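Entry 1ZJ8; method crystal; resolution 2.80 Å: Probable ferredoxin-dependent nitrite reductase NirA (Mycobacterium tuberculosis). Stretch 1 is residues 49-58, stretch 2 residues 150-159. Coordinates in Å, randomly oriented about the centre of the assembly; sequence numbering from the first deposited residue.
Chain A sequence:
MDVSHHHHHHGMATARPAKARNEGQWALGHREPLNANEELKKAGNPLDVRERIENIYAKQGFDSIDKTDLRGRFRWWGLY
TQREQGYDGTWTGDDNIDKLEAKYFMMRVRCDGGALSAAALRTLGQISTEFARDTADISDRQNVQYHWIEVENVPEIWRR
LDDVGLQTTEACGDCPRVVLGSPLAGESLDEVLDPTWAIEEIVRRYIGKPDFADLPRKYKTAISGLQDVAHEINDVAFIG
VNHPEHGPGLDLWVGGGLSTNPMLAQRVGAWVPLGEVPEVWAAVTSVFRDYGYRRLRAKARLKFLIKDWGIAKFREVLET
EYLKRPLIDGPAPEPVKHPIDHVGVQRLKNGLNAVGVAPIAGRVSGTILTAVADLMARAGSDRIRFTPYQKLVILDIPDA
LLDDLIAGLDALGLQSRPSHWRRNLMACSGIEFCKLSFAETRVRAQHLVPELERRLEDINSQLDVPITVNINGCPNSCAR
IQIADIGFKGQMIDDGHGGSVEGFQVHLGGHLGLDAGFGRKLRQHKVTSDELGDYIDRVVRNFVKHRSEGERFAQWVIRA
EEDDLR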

# COMPACT_ATOMS: atom_id res chain seq x y z
N VAL A 49 14.89 -20.31 3.20
CA VAL A 49 16.07 -19.44 3.31
C VAL A 49 16.37 -18.99 4.72
O VAL A 49 17.53 -18.78 5.06
N ARG A 50 15.33 -18.83 5.55
CA ARG A 50 15.53 -18.33 6.91
C ARG A 50 16.70 -19.01 7.63
O ARG A 50 17.47 -18.33 8.33
N GLU A 51 16.85 -20.33 7.43
CA GLU A 51 17.98 -21.09 8.03
C GLU A 51 19.31 -20.67 7.39
O GLU A 51 20.28 -20.37 8.10
N ARG A 52 19.33 -20.64 6.06
CA ARG A 52 20.50 -20.14 5.31
C ARG A 52 20.91 -18.71 5.68
O ARG A 52 22.09 -18.36 5.54
N ILE A 53 19.96 -17.89 6.14
CA ILE A 53 20.28 -16.53 6.61
C ILE A 53 21.00 -16.66 7.95
O ILE A 53 22.07 -16.09 8.14
N GLU A 54 20.40 -17.41 8.87
CA GLU A 54 20.94 -17.51 10.23
C GLU A 54 22.21 -18.36 10.30
O GLU A 54 23.06 -18.10 11.16
N ASN A 55 22.32 -19.36 9.43
CA ASN A 55 23.50 -20.24 9.38
C ASN A 55 24.64 -19.62 8.57
O ASN A 55 25.71 -19.33 9.11
N ILE A 56 24.39 -19.41 7.28
CA ILE A 56 25.40 -18.93 6.33
C ILE A 56 25.51 -17.40 6.28
O ILE A 56 26.42 -16.80 6.88
N TYR A 57 24.54 -16.78 5.60
CA TYR A 57 24.68 -15.42 5.08
C TYR A 57 24.92 -14.34 6.15
O TYR A 57 25.73 -13.44 5.93
N ALA A 58 24.26 -14.45 7.30
CA ALA A 58 24.41 -13.45 8.36
C ALA A 58 25.83 -13.39 8.92
O ALA A 58 26.15 -12.50 9.71
N GLU A 150 21.86 -4.34 6.81
CA GLU A 150 22.92 -5.27 6.44
C GLU A 150 22.55 -6.66 6.98
O GLU A 150 22.19 -6.80 8.18
N VAL A 151 22.64 -7.68 6.10
CA VAL A 151 22.31 -9.07 6.45
C VAL A 151 22.87 -9.47 7.85
O VAL A 151 22.15 -10.07 8.67
N GLU A 152 24.11 -9.08 8.13
CA GLU A 152 24.71 -9.30 9.43
C GLU A 152 23.67 -9.21 10.55
O GLU A 152 23.69 -10.03 11.45
N ASN A 153 22.75 -8.24 10.46
CA ASN A 153 21.84 -7.91 11.58
C ASN A 153 20.46 -8.59 11.60
O ASN A 153 19.72 -8.50 12.61
N VAL A 154 20.12 -9.28 10.51
CA VAL A 154 18.73 -9.75 10.29
C VAL A 154 18.19 -10.75 11.31
O VAL A 154 17.00 -10.72 11.63
N PRO A 155 19.03 -11.65 11.82
CA PRO A 155 18.53 -12.55 12.88
C PRO A 155 18.22 -11.81 14.17
O PRO A 155 17.21 -12.08 14.82
N GLU A 156 19.11 -10.88 14.54
CA GLU A 156 18.95 -10.05 15.75
C GLU A 156 17.61 -9.31 15.70
O GLU A 156 16.86 -9.28 16.68
N ILE A 157 17.32 -8.71 14.54
CA ILE A 157 16.07 -7.99 14.36
C ILE A 157 14.89 -8.94 14.57
O ILE A 157 14.01 -8.66 15.40
N TRP A 158 14.89 -10.06 13.83
CA TRP A 158 13.80 -11.05 13.89
C TRP A 158 13.46 -11.46 15.32
O TRP A 158 12.32 -11.73 15.67
N ARG A 159 14.50 -11.48 16.14
CA ARG A 159 14.39 -11.88 17.51
C ARG A 159 13.68 -10.80 18.36
O ARG A 159 12.80 -11.12 19.17

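The two stretches meet through side-chain packing, with no hydrogen bond between them; their helices run at 131° to one another, and the contact buries 452 Å² in all. Glu 150, at the start of stretch 2, stays out of reach of the other helix. Glu 150 O accepts a hydrogen bond from Asn 153 ND2 at 3.1 Å, across the start of the turn.

Val 151 is the first residue to point toward stretch 1. In the p rotamer, Val 151 CG2 lies 4.0 Å from Tyr 57 CB and 4.3 Å from Ile 53 CG2, while Val 151 CG1 rests 3.6 Å from the backbone O of Tyr 57. A compact, branched side chain suits this buried site, since it can touch several neighbours without reaching far. The phenol of Tyr 57 (chi1 m) leads away, and its OH is hydrogen-bonded elsewhere in the structure.

Glu 152 directs its CB away from the helix, and its closest contact is made by the backbone: Glu 152 CA lies 3.5 Å from Ala 58 O in a nearly straight CA-H...O contact. The CA atoms of Glu 152 and Ala 58 are just 4.3 Å apart, a close approach compatible with the small side chain of Ala 58.

Val 154, a t rotamer, turns inward again and brings Val 154 CG1 to 4.3 Å from Ile 53 CG2. Ile 53, with both chi angles m, thus offers one methyl group to Val 151, Val 154 and Trp 158. Next, Pro 155 packs its ring against the other helix, Pro 155 CG lying 3.7 Å from Ala 58 CB and Pro 155 CB 4.3 Å from Glu 54 CG. Its compact apolar ring fits well against a methyl group and the aliphatic part of a glutamate (chi1 m, chi2 t).

Glu 156 and Ile 157 are out of reach, but Trp 158 (chi1 m) makes the largest contribution, with 100 Å² covered. Its broad ring can meet apolar and charged groups at once. Trp 158 CZ3 lies 3.4 Å from Arg 50 CG and 4.1 Å from Ile 53 CG2, and the guanidinium of Arg 50 (chi1 -148°, between wells; chi2 t) lies flat over one face, the planes inclined by 19°. Arg 50 CZ is 4.2 Å from the centroid of the Trp 158 six-membered ring, a cation-pi arrangement. The same guanidinium forms a salt bridge within its own helix, NH1 of Arg 50 to OE2 of Glu 54 at 3.3 Å, so arginine can serve both partners. The indole NE1 is hydrogen-bonded elsewhere in the structure.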

# COMPACT_ATOMS: atom_id res chain seq x y z
CB VAL A 49 15.94 -18.13 2.47
CG1 VAL A 49 17.25 -17.32 2.54
CG2 VAL A 49 15.59 -18.42 1.03
CB ARG A 50 14.25 -18.47 7.74
CG ARG A 50 14.06 -17.38 8.80
CD ARG A 50 13.02 -17.80 9.85
NE ARG A 50 12.25 -16.70 10.42
CZ ARG A 50 12.43 -16.16 11.63
NH1 ARG A 50 13.42 -16.56 12.43
NH2 ARG A 50 11.63 -15.18 12.03
CB GLU A 51 17.79 -22.62 7.90
CG GLU A 51 16.51 -23.21 8.55
CD GLU A 51 16.46 -23.07 10.08
OE1 GLU A 51 16.19 -21.96 10.58
OE2 GLU A 51 16.66 -24.10 10.79
CB ARG A 52 20.26 -20.22 3.80
CG ARG A 52 20.60 -21.56 3.20
CD ARG A 52 20.29 -21.57 1.73
NE ARG A 52 18.85 -21.54 1.47
CZ ARG A 52 18.30 -21.53 0.25
NH1 ARG A 52 19.08 -21.54 -0.83
NH2 ARG A 52 16.98 -21.51 0.10
CB ILE A 53 19.01 -15.65 6.84
CG1 ILE A 53 18.16 -15.51 5.56
CG2 ILE A 53 19.40 -14.27 7.35
CD1 ILE A 53 18.72 -14.59 4.50
CB GLU A 54 19.92 -18.11 11.20
CG GLU A 54 18.65 -17.31 11.36
CD GLU A 54 17.47 -18.21 11.68
OE1 GLU A 54 17.55 -19.41 11.36
OE2 GLU A 54 16.46 -17.71 12.23
CB ASN A 55 23.16 -21.60 8.76
CG ASN A 55 22.26 -22.46 9.64
OD1 ASN A 55 22.06 -22.18 10.84
ND2 ASN A 55 21.72 -23.52 9.05
CB ILE A 56 25.11 -19.46 4.86
CG1 ILE A 56 24.90 -20.99 4.83
CG2 ILE A 56 26.21 -19.01 3.89
CD1 ILE A 56 26.01 -21.80 5.50
CB TYR A 57 23.45 -15.05 4.24
CG TYR A 57 23.16 -15.98 3.06
CD1 TYR A 57 24.18 -16.42 2.21
CD2 TYR A 57 21.85 -16.39 2.77
CE1 TYR A 57 23.91 -17.28 1.12
CE2 TYR A 57 21.57 -17.24 1.68
CZ TYR A 57 22.61 -17.67 0.85
OH TYR A 57 22.34 -18.49 -0.22
CB ALA A 58 23.42 -13.73 9.49
CB GLU A 150 24.28 -4.83 6.99
CG GLU A 150 24.52 -3.33 7.12
CD GLU A 150 26.01 -2.99 7.38
OE1 GLU A 150 26.87 -3.35 6.54
OE2 GLU A 150 26.33 -2.36 8.42
CB VAL A 151 22.78 -10.10 5.33
CG1 VAL A 151 24.30 -10.24 5.27
CG2 VAL A 151 22.14 -11.49 5.53
CB GLU A 152 25.84 -8.28 9.72
CG GLU A 152 27.07 -8.38 8.81
CD GLU A 152 26.86 -7.74 7.42
OE1 GLU A 152 26.78 -6.50 7.34
OE2 GLU A 152 26.79 -8.48 6.41
CB ASN A 153 21.62 -6.40 11.63
CG ASN A 153 22.91 -5.64 11.70
OD1 ASN A 153 23.49 -5.48 12.77
ND2 ASN A 153 23.36 -5.14 10.55
CB VAL A 154 18.54 -10.31 8.89
CG1 VAL A 154 17.14 -10.91 8.72
CG2 VAL A 154 18.74 -9.22 7.85
CB PRO A 155 19.70 -13.53 13.10
CG PRO A 155 20.70 -13.27 12.00
CD PRO A 155 20.46 -11.89 11.51
CB GLU A 156 20.10 -9.03 15.89
CG GLU A 156 20.68 -8.88 17.31
CD GLU A 156 19.81 -8.06 18.26
OE1 GLU A 156 18.60 -8.34 18.36
OE2 GLU A 156 20.36 -7.15 18.95
CB ILE A 157 16.03 -7.31 12.97
CG1 ILE A 157 17.07 -6.17 12.93
CG2 ILE A 157 14.62 -6.79 12.68
CD1 ILE A 157 17.37 -5.63 11.55
CB TRP A 158 14.16 -12.31 13.09
CG TRP A 158 13.90 -12.19 11.60
CD1 TRP A 158 13.01 -11.34 10.97
CD2 TRP A 158 14.49 -12.98 10.57
NE1 TRP A 158 13.04 -11.55 9.61
CE2 TRP A 158 13.93 -12.55 9.34
CE3 TRP A 158 15.43 -14.01 10.56
CZ2 TRP A 158 14.30 -13.12 8.11
CZ3 TRP A 158 15.80 -14.57 9.35
CH2 TRP A 158 15.24 -14.12 8.14
CB ARG A 159 15.80 -12.21 18.00
CG ARG A 159 15.89 -13.38 18.96
CD ARG A 159 16.38 -12.94 20.33
NE ARG A 159 17.58 -12.09 20.22
CZ ARG A 159 17.69 -10.83 20.67
NH1 ARG A 159 16.68 -10.22 21.31
NH2 ARG A 159 18.85 -10.17 20.49